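Long-range contacts in hypothetical protein PH1320 (Pyrococcus horikoshii, PDB 2E87), which is of unknown cellular function but binds GDP and is probably an Obg-type GTPase related to nucleolar GTP-binding protein 1: residues V170-H175 with Y216-T221; G247-Y252 with D280-V285; R45-V50 with E114-S119. All blocks are in the same frame, centred on the assembly; numbering follows the deposited sequence.

Interaction 1. Residues V170-H175 with Y216-T221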
ATOM      1  N   VAL A 170       3.103  14.655 -10.900  1.00 33.85           N
ATOM      2  CA  VAL A 170       2.166  15.230 -11.848  1.00 33.82           C
ATOM      3  C   VAL A 170       1.287  14.071 -12.326  1.00 36.07           C
ATOM      4  O   VAL A 170       1.793  13.007 -12.708  1.00 33.29           O
ATOM      5  CB  VAL A 170       2.866  15.840 -13.080  1.00 36.52           C
ATOM      6  CG1 VAL A 170       1.806  16.342 -14.060  1.00 32.99           C
ATOM      7  CG2 VAL A 170       3.767  16.992 -12.661  1.00 34.59           C
ATOM      8  N   VAL A 171      -0.024  14.285 -12.293  1.00 37.41           N
ATOM      9  CA  VAL A 171      -1.004  13.284 -12.718  1.00 31.18           C
ATOM     10  C   VAL A 171      -1.671  13.772 -14.007  1.00 33.71           C
ATOM     11  O   VAL A 171      -2.322  14.815 -14.015  1.00 35.46           O
ATOM     12  CB  VAL A 171      -2.084  13.069 -11.610  1.00 32.89           C
ATOM     13  CG1 VAL A 171      -3.114  12.077 -12.062  1.00 33.65           C
ATOM     14  CG2 VAL A 171      -1.426  12.582 -10.322  1.00 28.61           C
ATOM     15  N   ILE A 172      -1.494  13.013 -15.089  1.00 31.74           N
ATOM     16  CA  ILE A 172      -2.057  13.351 -16.392  1.00 31.33           C
ATOM     17  C   ILE A 172      -3.417  12.671 -16.628  1.00 32.24           C
ATOM     18  O   ILE A 172      -3.516  11.446 -16.609  1.00 29.22           O
ATOM     19  CB  ILE A 172      -1.066  12.966 -17.530  1.00 31.28           C
ATOM     20  CG1 ILE A 172       0.265  13.679 -17.317  1.00 27.70           C
ATOM     21  CG2 ILE A 172      -1.640  13.356 -18.900  1.00 30.36           C
ATOM     22  CD1 ILE A 172       1.387  13.180 -18.244  1.00 30.64           C
ATOM     23  N   ALA A 173      -4.451  13.489 -16.852  1.00 29.57           N
ATOM     24  CA  ALA A 173      -5.822  13.002 -17.068  1.00 31.10           C
ATOM     25  C   ALA A 173      -6.396  13.347 -18.459  1.00 33.63           C
ATOM     26  O   ALA A 173      -5.806  14.115 -19.228  1.00 31.99           O
ATOM     27  CB  ALA A 173      -6.739  13.565 -15.981  1.00 24.76           C
ATOM     28  N   GLY A 174      -7.550  12.768 -18.768  1.00 28.83           N
ATOM     29  CA  GLY A 174      -8.192  13.025 -20.040  1.00 23.02           C
ATOM     30  C   GLY A 174      -8.696  11.729 -20.637  1.00 32.77           C
ATOM     31  O   GLY A 174      -8.259  10.651 -20.231  1.00 30.55           O
ATOM     32  N   HIS A 175      -9.606  11.838 -21.607  1.00 34.26           N
ATOM     33  CA  HIS A 175     -10.182  10.677 -22.275  1.00 34.61           C
ATOM     34  C   HIS A 175      -9.129   9.797 -22.934  1.00 36.03           C
ATOM     35  O   HIS A 175      -7.961  10.172 -23.072  1.00 38.10           O
ATOM     36  CB  HIS A 175     -11.179  11.111 -23.362  1.00 38.20           C
ATOM     37  CG  HIS A 175     -12.564  11.348 -22.859  1.00 31.93           C
ATOM     38  ND1 HIS A 175     -13.059  12.610 -22.613  1.00 29.28           N
ATOM     39  CD2 HIS A 175     -13.556  10.482 -22.543  1.00 27.64           C
ATOM     40  CE1 HIS A 175     -14.300  12.513 -22.168  1.00 29.65           C
ATOM     41  NE2 HIS A 175     -14.627  11.231 -22.116  1.00 31.35           N
ATOM     42  N   TYR A 216      10.964  15.106 -10.551  1.00 36.46           N
ATOM     43  CA  TYR A 216       9.518  15.262 -10.653  1.00 36.57           C
ATOM     44  C   TYR A 216       8.947  13.985 -11.217  1.00 35.86           C
ATOM     45  O   TYR A 216       9.398  13.498 -12.251  1.00 43.06           O
ATOM     46  CB  TYR A 216       9.146  16.423 -11.565  1.00 37.26           C
ATOM     47  CG  TYR A 216       9.605  17.744 -11.038  1.00 45.33           C
ATOM     48  CD1 TYR A 216      10.880  18.213 -11.317  1.00 42.64           C
ATOM     49  CD2 TYR A 216       8.785  18.509 -10.212  1.00 43.69           C
ATOM     50  CE1 TYR A 216      11.333  19.409 -10.785  1.00 38.22           C
ATOM     51  CE2 TYR A 216       9.231  19.703  -9.677  1.00 44.59           C
ATOM     52  CZ  TYR A 216      10.513  20.146  -9.969  1.00 42.39           C
ATOM     53  OH  TYR A 216      10.986  21.323  -9.436  1.00 45.55           O
ATOM     54  N   GLN A 217       7.964  13.428 -10.525  1.00 33.54           N
ATOM     55  CA  GLN A 217       7.347  12.200 -10.986  1.00 28.87           C
ATOM     56  C   GLN A 217       6.138  12.497 -11.905  1.00 29.59           C
ATOM     57  O   GLN A 217       5.341  13.388 -11.628  1.00 28.46           O
ATOM     58  CB  GLN A 217       6.907  11.366  -9.780  1.00 35.11           C
ATOM     59  CG  GLN A 217       6.490   9.959 -10.144  1.00 30.60           C
ATOM     60  CD  GLN A 217       6.143   9.121  -8.937  1.00 32.99           C
ATOM     61  OE1 GLN A 217       5.254   9.467  -8.150  1.00 34.14           O
ATOM     62  NE2 GLN A 217       6.844   8.006  -8.779  1.00 32.47           N
ATOM     63  N   ILE A 218       6.017  11.744 -12.993  1.00 28.39           N
ATOM     64  CA  ILE A 218       4.914  11.919 -13.935  1.00 28.10           C
ATOM     65  C   ILE A 218       4.178  10.589 -14.130  1.00 31.70           C
ATOM     66  O   ILE A 218       4.808   9.571 -14.404  1.00 27.56           O
ATOM     67  CB  ILE A 218       5.406  12.357 -15.350  1.00 29.39           C
ATOM     68  CG1 ILE A 218       6.511  13.424 -15.255  1.00 30.65           C
ATOM     69  CG2 ILE A 218       4.233  12.899 -16.147  1.00 26.94           C
ATOM     70  CD1 ILE A 218       6.077  14.733 -14.626  1.00 34.45           C
ATOM     71  N   ILE A 219       2.855  10.594 -13.980  1.00 33.52           N
ATOM     72  CA  ILE A 219       2.063   9.382 -14.204  1.00 35.59           C
ATOM     73  C   ILE A 219       0.839   9.714 -15.039  1.00 32.57           C
ATOM     74  O   ILE A 219       0.351  10.841 -15.019  1.00 32.07           O
ATOM     75  CB  ILE A 219       1.544   8.734 -12.890  1.00 36.19           C
ATOM     76  CG1 ILE A 219       0.523   9.646 -12.220  1.00 36.50           C
ATOM     77  CG2 ILE A 219       2.689   8.463 -11.944  1.00 35.96           C
ATOM     78  CD1 ILE A 219      -0.159   9.015 -11.020  1.00 39.20           C
ATOM     79  N   ASP A 220       0.364   8.745 -15.812  1.00 31.63           N
ATOM     80  CA  ASP A 220      -0.863   8.968 -16.575  1.00 36.48           C
ATOM     81  C   ASP A 220      -1.946   8.111 -15.922  1.00 37.77           C
ATOM     82  O   ASP A 220      -1.652   7.254 -15.077  1.00 28.15           O
ATOM     83  CB  ASP A 220      -0.702   8.652 -18.072  1.00 35.44           C
ATOM     84  CG  ASP A 220      -0.246   7.243 -18.346  1.00 37.18           C
ATOM     85  OD1 ASP A 220       0.010   6.465 -17.399  1.00 39.99           O
ATOM     86  OD2 ASP A 220      -0.140   6.921 -19.545  1.00 38.62           O
ATOM     87  N   THR A 221      -3.196   8.328 -16.299  1.00 38.03           N
ATOM     88  CA  THR A 221      -4.268   7.617 -15.637  1.00 35.69           C
ATOM     89  C   THR A 221      -5.216   6.787 -16.485  1.00 36.42           C
ATOM     90  O   THR A 221      -6.428   6.795 -16.259  1.00 36.88           O
ATOM     91  CB  THR A 221      -5.076   8.621 -14.829  1.00 37.76           C
ATOM     92  OG1 THR A 221      -5.564   9.648 -15.700  1.00 30.64           O
ATOM     93  CG2 THR A 221      -4.196   9.260 -13.762  1.00 39.27           C
TER
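Main-chain hydrogen bonds join segments 170-175 and 216-221 through neighbouring parallel strands whose directions differ by 22°. Val170 grips the partner at both its polar atoms: its N donates to Gln217 O (2.7 Å), and its O accepts Ile219 N at 2.9 Å, nearly along the C=O axis. Ile172 N continues the pattern to Ile219 O at 2.9 Å.

Just past the second strand a side chain joins in. Thr221 OG1, held between its backbone N and carbonyl carbon (chi1 58°), donates to Ile172 O at 2.9 Å from above the carbonyl plane; Thr221 N adds only a weak bond. A valine here would probably leave Ile172 O with just that weak bond from this segment.

Apolar contacts line both sheet faces. On one, Ile218 CD1 lies 3.7 Å from Val170 CB and Ile218 CG2 3.5 Å from Ile172 CD1, with Leu184 over both isoleucines. On the other, Val171 CG2 flanks Ile219 CD1, while the Thr221 methyl, CG2, meets Val171 CG1.

Strand 214-220 ends at Asp220, near Ser181 and bonded to Asn205, opening an Asp-Thr-Pro-Gly sequence consistent with the DxxG (G3) motif; Gly174 and GDP-touching His175 lead into the P-loop, as in GTPase G domains.

Interaction 2. Residues G247-Y252 with D280-V285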
ATOM      1  N   GLY A 247      -0.901  12.718  -6.238  1.00 39.56           N
ATOM      2  CA  GLY A 247      -0.717  13.875  -7.095  1.00 38.04           C
ATOM      3  C   GLY A 247      -0.596  15.227  -6.422  1.00 37.96           C
ATOM      4  O   GLY A 247      -1.280  15.509  -5.447  1.00 40.52           O
ATOM      5  N   ASN A 248       0.278  16.075  -6.958  1.00 38.35           N
ATOM      6  CA  ASN A 248       0.484  17.418  -6.414  1.00 37.24           C
ATOM      7  C   ASN A 248       0.090  18.432  -7.477  1.00 41.97           C
ATOM      8  O   ASN A 248       0.031  19.631  -7.224  1.00 46.23           O
ATOM      9  CB  ASN A 248       1.951  17.598  -6.033  1.00 30.57           C
ATOM     10  CG  ASN A 248       2.421  16.543  -5.059  1.00 35.82           C
ATOM     11  OD1 ASN A 248       2.018  16.542  -3.901  1.00 37.47           O
ATOM     12  ND2 ASN A 248       3.257  15.623  -5.526  1.00 32.62           N
ATOM     13  N   LEU A 249      -0.168  17.921  -8.676  1.00 39.53           N
ATOM     14  CA  LEU A 249      -0.567  18.728  -9.818  1.00 39.59           C
ATOM     15  C   LEU A 249      -1.249  17.834 -10.847  1.00 39.05           C
ATOM     16  O   LEU A 249      -0.792  16.735 -11.144  1.00 37.29           O
ATOM     17  CB  LEU A 249       0.634  19.405 -10.480  1.00 36.88           C
ATOM     18  CG  LEU A 249       0.282  20.081 -11.816  1.00 40.37           C
ATOM     19  CD1 LEU A 249      -0.676  21.239 -11.571  1.00 35.54           C
ATOM     20  CD2 LEU A 249       1.537  20.585 -12.483  1.00 40.66           C
ATOM     21  N   ILE A 250      -2.350  18.316 -11.387  1.00 35.22           N
ATOM     22  CA  ILE A 250      -3.067  17.561 -12.378  1.00 34.29           C
ATOM     23  C   ILE A 250      -3.038  18.269 -13.717  1.00 32.66           C
ATOM     24  O   ILE A 250      -3.402  19.437 -13.807  1.00 33.78           O
ATOM     25  CB  ILE A 250      -4.531  17.359 -11.952  1.00 40.47           C
ATOM     26  CG1 ILE A 250      -4.601  16.320 -10.824  1.00 44.20           C
ATOM     27  CG2 ILE A 250      -5.361  16.937 -13.139  1.00 34.61           C
ATOM     28  CD1 ILE A 250      -6.003  16.009 -10.375  1.00 45.48           C
ATOM     29  N   ILE A 251      -2.564  17.566 -14.741  1.00 32.50           N
ATOM     30  CA  ILE A 251      -2.530  18.092 -16.103  1.00 32.73           C
ATOM     31  C   ILE A 251      -3.711  17.458 -16.824  1.00 34.92           C
ATOM     32  O   ILE A 251      -3.810  16.238 -16.911  1.00 40.08           O
ATOM     33  CB  ILE A 251      -1.257  17.699 -16.881  1.00 33.79           C
ATOM     34  CG1 ILE A 251      -0.047  18.494 -16.385  1.00 33.86           C
ATOM     35  CG2 ILE A 251      -1.454  18.001 -18.358  1.00 36.91           C
ATOM     36  CD1 ILE A 251       1.266  18.067 -17.027  1.00 26.81           C
ATOM     37  N   TYR A 252      -4.616  18.283 -17.326  1.00 34.77           N
ATOM     38  CA  TYR A 252      -5.775  17.761 -18.026  1.00 33.61           C
ATOM     39  C   TYR A 252      -5.642  18.067 -19.506  1.00 37.74           C
ATOM     40  O   TYR A 252      -5.588  19.234 -19.900  1.00 32.93           O
ATOM     41  CB  TYR A 252      -7.061  18.390 -17.504  1.00 30.00           C
ATOM     42  CG  TYR A 252      -8.260  17.591 -17.916  1.00 31.17           C
ATOM     43  CD1 TYR A 252      -8.768  16.602 -17.080  1.00 32.33           C
ATOM     44  CD2 TYR A 252      -8.822  17.741 -19.185  1.00 29.48           C
ATOM     45  CE1 TYR A 252      -9.801  15.766 -17.498  1.00 35.18           C
ATOM     46  CE2 TYR A 252      -9.854  16.915 -19.608  1.00 37.20           C
ATOM     47  CZ  TYR A 252     -10.339  15.925 -18.755  1.00 37.94           C
ATOM     48  OH  TYR A 252     -11.354  15.087 -19.149  1.00 47.66           O
ATOM     49  N   ASP A 280      -8.592  20.256  -4.220  1.00 50.35           N
ATOM     50  CA  ASP A 280      -7.408  20.730  -3.496  1.00 52.85           C
ATOM     51  C   ASP A 280      -6.077  20.605  -4.229  1.00 50.43           C
ATOM     52  O   ASP A 280      -5.022  20.815  -3.641  1.00 46.98           O
ATOM     53  CB  ASP A 280      -7.293  20.035  -2.142  1.00 54.62           C
ATOM     54  CG  ASP A 280      -8.503  20.265  -1.280  1.00 62.47           C
ATOM     55  OD1 ASP A 280      -8.829  21.448  -1.008  1.00 65.08           O
ATOM     56  OD2 ASP A 280      -9.131  19.260  -0.884  1.00 60.50           O
ATOM     57  N   LEU A 281      -6.119  20.256  -5.506  1.00 49.33           N
ATOM     58  CA  LEU A 281      -4.890  20.159  -6.268  1.00 47.37           C
ATOM     59  C   LEU A 281      -4.932  21.143  -7.432  1.00 42.81           C
ATOM     60  O   LEU A 281      -5.973  21.336  -8.063  1.00 40.41           O
ATOM     61  CB  LEU A 281      -4.698  18.747  -6.832  1.00 44.11           C
ATOM     62  CG  LEU A 281      -4.589  17.521  -5.917  1.00 50.44           C
ATOM     63  CD1 LEU A 281      -4.441  16.296  -6.791  1.00 44.90           C
ATOM     64  CD2 LEU A 281      -3.397  17.638  -4.964  1.00 47.78           C
ATOM     65  N   PRO A 282      -3.802  21.798  -7.716  1.00 40.75           N
ATOM     66  CA  PRO A 282      -3.770  22.745  -8.840  1.00 42.48           C
ATOM     67  C   PRO A 282      -3.893  21.994 -10.166  1.00 43.81           C
ATOM     68  O   PRO A 282      -3.450  20.840 -10.281  1.00 43.56           O
ATOM     69  CB  PRO A 282      -2.405  23.421  -8.698  1.00 39.17           C
ATOM     70  CG  PRO A 282      -1.581  22.383  -7.923  1.00 45.06           C
ATOM     71  CD  PRO A 282      -2.565  21.869  -6.919  1.00 39.14           C
ATOM     72  N   PHE A 283      -4.501  22.653 -11.153  1.00 44.07           N
ATOM     73  CA  PHE A 283      -4.693  22.101 -12.498  1.00 40.83           C
ATOM     74  C   PHE A 283      -3.951  22.912 -13.565  1.00 45.97           C
ATOM     75  O   PHE A 283      -3.775  24.130 -13.458  1.00 47.31           O
ATOM     76  CB  PHE A 283      -6.175  22.066 -12.886  1.00 39.62           C
ATOM     77  CG  PHE A 283      -6.923  20.859 -12.391  1.00 36.04           C
ATOM     78  CD1 PHE A 283      -7.187  20.686 -11.035  1.00 42.56           C
ATOM     79  CD2 PHE A 283      -7.396  19.912 -13.288  1.00 34.75           C
ATOM     80  CE1 PHE A 283      -7.921  19.583 -10.577  1.00 41.00           C
ATOM     81  CE2 PHE A 283      -8.124  18.810 -12.849  1.00 35.64           C
ATOM     82  CZ  PHE A 283      -8.390  18.643 -11.487  1.00 39.19           C
ATOM     83  N   LEU A 284      -3.509  22.198 -14.593  1.00 48.86           N
ATOM     84  CA  LEU A 284      -2.809  22.774 -15.725  1.00 44.16           C
ATOM     85  C   LEU A 284      -3.495  22.165 -16.937  1.00 44.16           C
ATOM     86  O   LEU A 284      -3.353  20.972 -17.217  1.00 42.46           O
ATOM     87  CB  LEU A 284      -1.335  22.376 -15.714  1.00 41.48           C
ATOM     88  CG  LEU A 284      -0.565  22.805 -16.972  1.00 41.18           C
ATOM     89  CD1 LEU A 284      -0.601  24.330 -17.103  1.00 42.13           C
ATOM     90  CD2 LEU A 284       0.874  22.303 -16.897  1.00 41.54           C
ATOM     91  N   VAL A 285      -4.275  22.980 -17.633  1.00 42.27           N
ATOM     92  CA  VAL A 285      -4.988  22.522 -18.812  1.00 39.21           C
ATOM     93  C   VAL A 285      -4.104  22.633 -20.048  1.00 41.37           C
ATOM     94  O   VAL A 285      -3.483  23.666 -20.308  1.00 43.36           O
ATOM     95  CB  VAL A 285      -6.250  23.353 -19.048  1.00 41.33           C
ATOM     96  CG1 VAL A 285      -6.970  22.838 -20.271  1.00 36.52           C
ATOM     97  CG2 VAL A 285      -7.149  23.308 -17.812  1.00 36.11           C
TER
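The densest side-chain packing sets Ile250 over Phe283, both pointing the same way from adjacent parallel strands. Ile250 CB stands over the centre of the phenyl ring, 3.9 Å from the centroid and 8° off the normal, a CH-pi contact. Its CG2, anti to the backbone N, comes down on Phe283 CE2 at 3.4 Å, and its CD1 reaches over the far tip of the ring. Tyr252 CB meets the ring at its edge, while His275 packs against it edge-to-face. On the other sheet face Ile251 and Leu284 lie more loosely side by side, CG1 to CD2 at 4.0 Å.

The solvent side lies at Asn248, Leu281 and Pro282, yet still holds short contacts. The exposed Pro282 ring rests by CG on Asn248 O (3.3 Å). Leu281 presses CD2 on Gly247 O at 3.0 Å and turns CD1 across Ile250 CD1.

Three backbone bonds tie the strands: Ile250 N to Pro282 O, nearly straight at 171°, Leu284 N to Ile250 O, and Tyr252 N to Leu284 O. Since the side chains meet mainly through carbon, some against carbonyl oxygens, this closing of the beta-alpha-beta unit 249-287 rests on strand pairing and hydrophobic burial.

Interaction 3. Residues R45-V50 with E114-S119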
ATOM      1  N   ARG A  45      10.085 -31.952  32.800  1.00 44.54           N
ATOM      2  CA  ARG A  45       9.987 -32.170  31.368  1.00 48.49           C
ATOM      3  C   ARG A  45       8.709 -31.522  30.869  1.00 42.06           C
ATOM      4  O   ARG A  45       8.708 -30.841  29.846  1.00 40.93           O
ATOM      5  CB  ARG A  45       9.960 -33.672  31.027  1.00 47.33           C
ATOM      6  CG  ARG A  45      11.321 -34.275  30.783  1.00 57.23           C
ATOM      7  CD  ARG A  45      11.258 -35.513  29.899  1.00 61.46           C
ATOM      8  NE  ARG A  45      12.579 -36.120  29.753  1.00 65.18           N
ATOM      9  CZ  ARG A  45      13.108 -36.971  30.628  1.00 69.90           C
ATOM     10  NH1 ARG A  45      12.423 -37.326  31.709  1.00 69.36           N
ATOM     11  NH2 ARG A  45      14.328 -37.454  30.434  1.00 69.30           N
ATOM     12  N   GLU A  46       7.627 -31.758  31.607  1.00 37.90           N
ATOM     13  CA  GLU A  46       6.328 -31.218  31.267  1.00 41.83           C
ATOM     14  C   GLU A  46       6.386 -29.696  31.290  1.00 43.46           C
ATOM     15  O   GLU A  46       5.785 -29.038  30.446  1.00 43.49           O
ATOM     16  CB  GLU A  46       5.290 -31.760  32.241  1.00 43.08           C
ATOM     17  CG  GLU A  46       5.176 -33.276  32.176  1.00 44.03           C
ATOM     18  CD  GLU A  46       4.555 -33.772  30.878  1.00 43.85           C
ATOM     19  OE1 GLU A  46       4.737 -33.123  29.835  1.00 40.00           O
ATOM     20  OE2 GLU A  46       3.896 -34.829  30.892  1.00 48.57           O
ATOM     21  N   GLU A  47       7.125 -29.146  32.249  1.00 43.37           N
ATOM     22  CA  GLU A  47       7.298 -27.699  32.339  1.00 43.98           C
ATOM     23  C   GLU A  47       8.051 -27.214  31.105  1.00 46.35           C
ATOM     24  O   GLU A  47       7.713 -26.175  30.529  1.00 48.28           O
ATOM     25  CB  GLU A  47       8.106 -27.318  33.579  1.00 39.36           C
ATOM     26  CG  GLU A  47       7.306 -27.286  34.847  1.00 46.00           C
ATOM     27  CD  GLU A  47       8.176 -27.109  36.077  1.00 50.52           C
ATOM     28  OE1 GLU A  47       9.009 -26.169  36.106  1.00 50.08           O
ATOM     29  OE2 GLU A  47       8.015 -27.912  37.015  1.00 48.89           O
ATOM     30  N   LEU A  48       9.072 -27.968  30.703  1.00 38.65           N
ATOM     31  CA  LEU A  48       9.856 -27.594  29.540  1.00 40.09           C
ATOM     32  C   LEU A  48       8.962 -27.608  28.313  1.00 39.57           C
ATOM     33  O   LEU A  48       9.036 -26.713  27.484  1.00 40.43           O
ATOM     34  CB  LEU A  48      11.032 -28.556  29.337  1.00 35.89           C
ATOM     35  CG  LEU A  48      11.854 -28.332  28.061  1.00 35.85           C
ATOM     36  CD1 LEU A  48      12.503 -26.944  28.056  1.00 35.36           C
ATOM     37  CD2 LEU A  48      12.909 -29.402  27.964  1.00 39.79           C
ATOM     38  N   ARG A  49       8.113 -28.626  28.197  1.00 36.98           N
ATOM     39  CA  ARG A  49       7.220 -28.714  27.054  1.00 33.02           C
ATOM     40  C   ARG A  49       6.291 -27.511  27.015  1.00 38.31           C
ATOM     41  O   ARG A  49       6.124 -26.884  25.964  1.00 33.33           O
ATOM     42  CB  ARG A  49       6.374 -29.980  27.112  1.00 36.68           C
ATOM     43  CG  ARG A  49       7.113 -31.262  26.838  1.00 35.23           C
ATOM     44  CD  ARG A  49       6.109 -32.383  26.574  1.00 40.28           C
ATOM     45  NE  ARG A  49       6.757 -33.638  26.202  1.00 37.26           N
ATOM     46  CZ  ARG A  49       7.345 -34.457  27.063  1.00 39.09           C
ATOM     47  NH1 ARG A  49       7.357 -34.159  28.354  1.00 36.17           N
ATOM     48  NH2 ARG A  49       7.943 -35.560  26.631  1.00 36.11           N
ATOM     49  N   VAL A  50       5.686 -27.184  28.154  1.00 37.32           N
ATOM     50  CA  VAL A  50       4.771 -26.051  28.203  1.00 36.70           C
ATOM     51  C   VAL A  50       5.447 -24.753  27.770  1.00 39.63           C
ATOM     52  O   VAL A  50       4.848 -23.942  27.069  1.00 43.11           O
ATOM     53  CB  VAL A  50       4.176 -25.883  29.610  1.00 36.76           C
ATOM     54  CG1 VAL A  50       3.493 -24.536  29.730  1.00 38.01           C
ATOM     55  CG2 VAL A  50       3.182 -26.990  29.872  1.00 34.57           C
ATOM     56  N   GLU A 114       2.959 -22.890  36.690  1.00 53.06           N
ATOM     57  CA  GLU A 114       2.761 -22.815  38.136  1.00 54.42           C
ATOM     58  C   GLU A 114       2.049 -24.051  38.668  1.00 53.59           C
ATOM     59  O   GLU A 114       2.520 -24.670  39.614  1.00 56.16           O
ATOM     60  CB  GLU A 114       1.959 -21.566  38.526  1.00 53.81           C
ATOM     61  CG  GLU A 114       1.872 -21.325  40.042  1.00 59.70           C
ATOM     62  CD  GLU A 114       0.522 -21.704  40.659  1.00 66.60           C
ATOM     63  OE1 GLU A 114      -0.135 -22.654  40.176  1.00 68.80           O
ATOM     64  OE2 GLU A 114       0.121 -21.053  41.650  1.00 69.54           O
ATOM     65  N   ARG A 115       0.915 -24.407  38.072  1.00 52.20           N
ATOM     66  CA  ARG A 115       0.170 -25.582  38.518  1.00 52.92           C
ATOM     67  C   ARG A 115       1.023 -26.833  38.511  1.00 53.09           C
ATOM     68  O   ARG A 115       0.976 -27.617  39.456  1.00 52.59           O
ATOM     69  CB  ARG A 115      -1.056 -25.852  37.640  1.00 57.96           C
ATOM     70  CG  ARG A 115      -2.373 -25.492  38.281  1.00 64.26           C
ATOM     71  CD  ARG A 115      -2.557 -24.006  38.191  1.00 72.68           C
ATOM     72  NE  ARG A 115      -3.670 -23.496  38.987  1.00 73.74           N
ATOM     73  CZ  ARG A 115      -4.123 -22.255  38.873  1.00 70.56           C
ATOM     74  NH1 ARG A 115      -3.550 -21.449  38.004  1.00 72.72           N
ATOM     75  NH2 ARG A 115      -5.134 -21.822  39.610  1.00 76.29           N
ATOM     76  N   ILE A 116       1.781 -27.026  37.435  1.00 48.58           N
ATOM     77  CA  ILE A 116       2.631 -28.202  37.300  1.00 49.60           C
ATOM     78  C   ILE A 116       3.785 -28.132  38.293  1.00 51.99           C
ATOM     79  O   ILE A 116       4.017 -29.070  39.047  1.00 52.19           O
ATOM     80  CB  ILE A 116       3.185 -28.331  35.850  1.00 46.48           C
ATOM     81  CG1 ILE A 116       2.029 -28.598  34.883  1.00 45.31           C
ATOM     82  CG2 ILE A 116       4.209 -29.477  35.760  1.00 39.88           C
ATOM     83  CD1 ILE A 116       2.382 -28.366  33.425  1.00 36.27           C
ATOM     84  N   ARG A 117       4.501 -27.016  38.289  1.00 55.62           N
ATOM     85  CA  ARG A 117       5.622 -26.826  39.191  1.00 61.14           C
ATOM     86  C   ARG A 117       5.206 -27.110  40.625  1.00 62.39           C
ATOM     87  O   ARG A 117       5.978 -27.650  41.413  1.00 63.02           O
ATOM     88  CB  ARG A 117       6.134 -25.385  39.108  1.00 64.13           C
ATOM     89  CG  ARG A 117       7.160 -25.043  40.178  1.00 69.25           C
ATOM     90  CD  ARG A 117       7.252 -23.545  40.423  1.00 76.73           C
ATOM     91  NE  ARG A 117       8.207 -23.226  41.483  1.00 82.62           N
ATOM     92  CZ  ARG A 117       8.345 -22.021  42.028  1.00 85.47           C
ATOM     93  NH1 ARG A 117       7.585 -21.013  41.616  1.00 84.98           N
ATOM     94  NH2 ARG A 117       9.246 -21.824  42.983  1.00 87.52           N
ATOM     95  N   TYR A 118       3.963 -26.771  40.941  1.00 61.16           N
ATOM     96  CA  TYR A 118       3.445 -26.919  42.291  1.00 62.26           C
ATOM     97  C   TYR A 118       2.704 -28.236  42.599  1.00 60.70           C
ATOM     98  O   TYR A 118       2.132 -28.402  43.678  1.00 62.58           O
ATOM     99  CB  TYR A 118       2.551 -25.703  42.571  1.00 65.10           C
ATOM    100  CG  TYR A 118       2.309 -25.442  44.021  1.00 69.51           C
ATOM    101  CD1 TYR A 118       3.343 -25.001  44.849  1.00 72.58           C
ATOM    102  CD2 TYR A 118       1.061 -25.707  44.593  1.00 73.76           C
ATOM    103  CE1 TYR A 118       3.141 -24.840  46.223  1.00 78.74           C
ATOM    104  CE2 TYR A 118       0.846 -25.553  45.964  1.00 78.48           C
ATOM    105  CZ  TYR A 118       1.888 -25.124  46.773  1.00 79.44           C
ATOM    106  OH  TYR A 118       1.684 -25.010  48.129  1.00 83.90           O
ATOM    107  N   SER A 119       2.733 -29.184  41.669  1.00 59.25           N
ATOM    108  CA  SER A 119       2.038 -30.461  41.865  1.00 56.68           C
ATOM    109  C   SER A 119       2.959 -31.623  42.244  1.00 56.37           C
ATOM    110  O   SER A 119       4.180 -31.535  42.090  1.00 55.86           O
ATOM    111  CB  SER A 119       1.274 -30.829  40.594  1.00 50.93           C
ATOM    112  OG  SER A 119       0.514 -32.005  40.780  1.00 46.46           O
TER
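Helices 38-67 and 88-117 run in roughly opposite directions here and come closest between Glu47 and Ile116, whose CA atoms are 6.8 Å apart. The pair belongs to the helical bundle of the NOG1-type N-terminal domain, near the end of helix 88-117, where Ser119 N still bonds back to Ile116 O as the chain turns away.

Ile116 carries the contact, pointing at the facing helix. Its CD1 meets Val50 CG2 tip to tip at 3.9 Å, and its other branch, CG2, lies alongside Glu47 CG at 3.9 Å, the two side chains sliding past each other. Glu46 borders the same isoleucine by CB alone; its carboxylate forms a salt bridge with Arg129 of helix 122-142 through OE1, an oxygen less surely placed, and Leu128 of that helix also packs on Ile116. The interface is thus mainly apolar, with Glu47 adding a carboxylate oxygen at its rim.

Glu47 and Arg117 cross obliquely without pairing. Glu47 OE1 stays 6.2 Å from Arg117 NE, probably no more than a diffuse attraction, and has a long, weak ion pair with Arg51. The arginine chain extends away. The glutamate, extended beyond CG (chi2 171°), instead brings its OE2 to 3.4 Å from the CA of Arg117.

Interactions 1 and 2 belong to one sheet of the G domain and share a border: strand 169-173 of interaction 1 lies beside strand 249-254 of interaction 2, with Val171 N 2.8 Å from Leu249 O in a probable hydrogen bond. Both combine backbone pairing with apolar side chains, but interaction 1 is fully buried and runs into the nucleotide site, whereas interaction 2 is solvent-lined at one end and closes a beta-alpha-beta unit. Interaction 3 lies about 64 Å and 67 Å from them, centre to centre, in the helical domain across the chain's centre. There, with no strand pairing, two helices meet mainly through side chains, and charged residues flank a smaller buried patch.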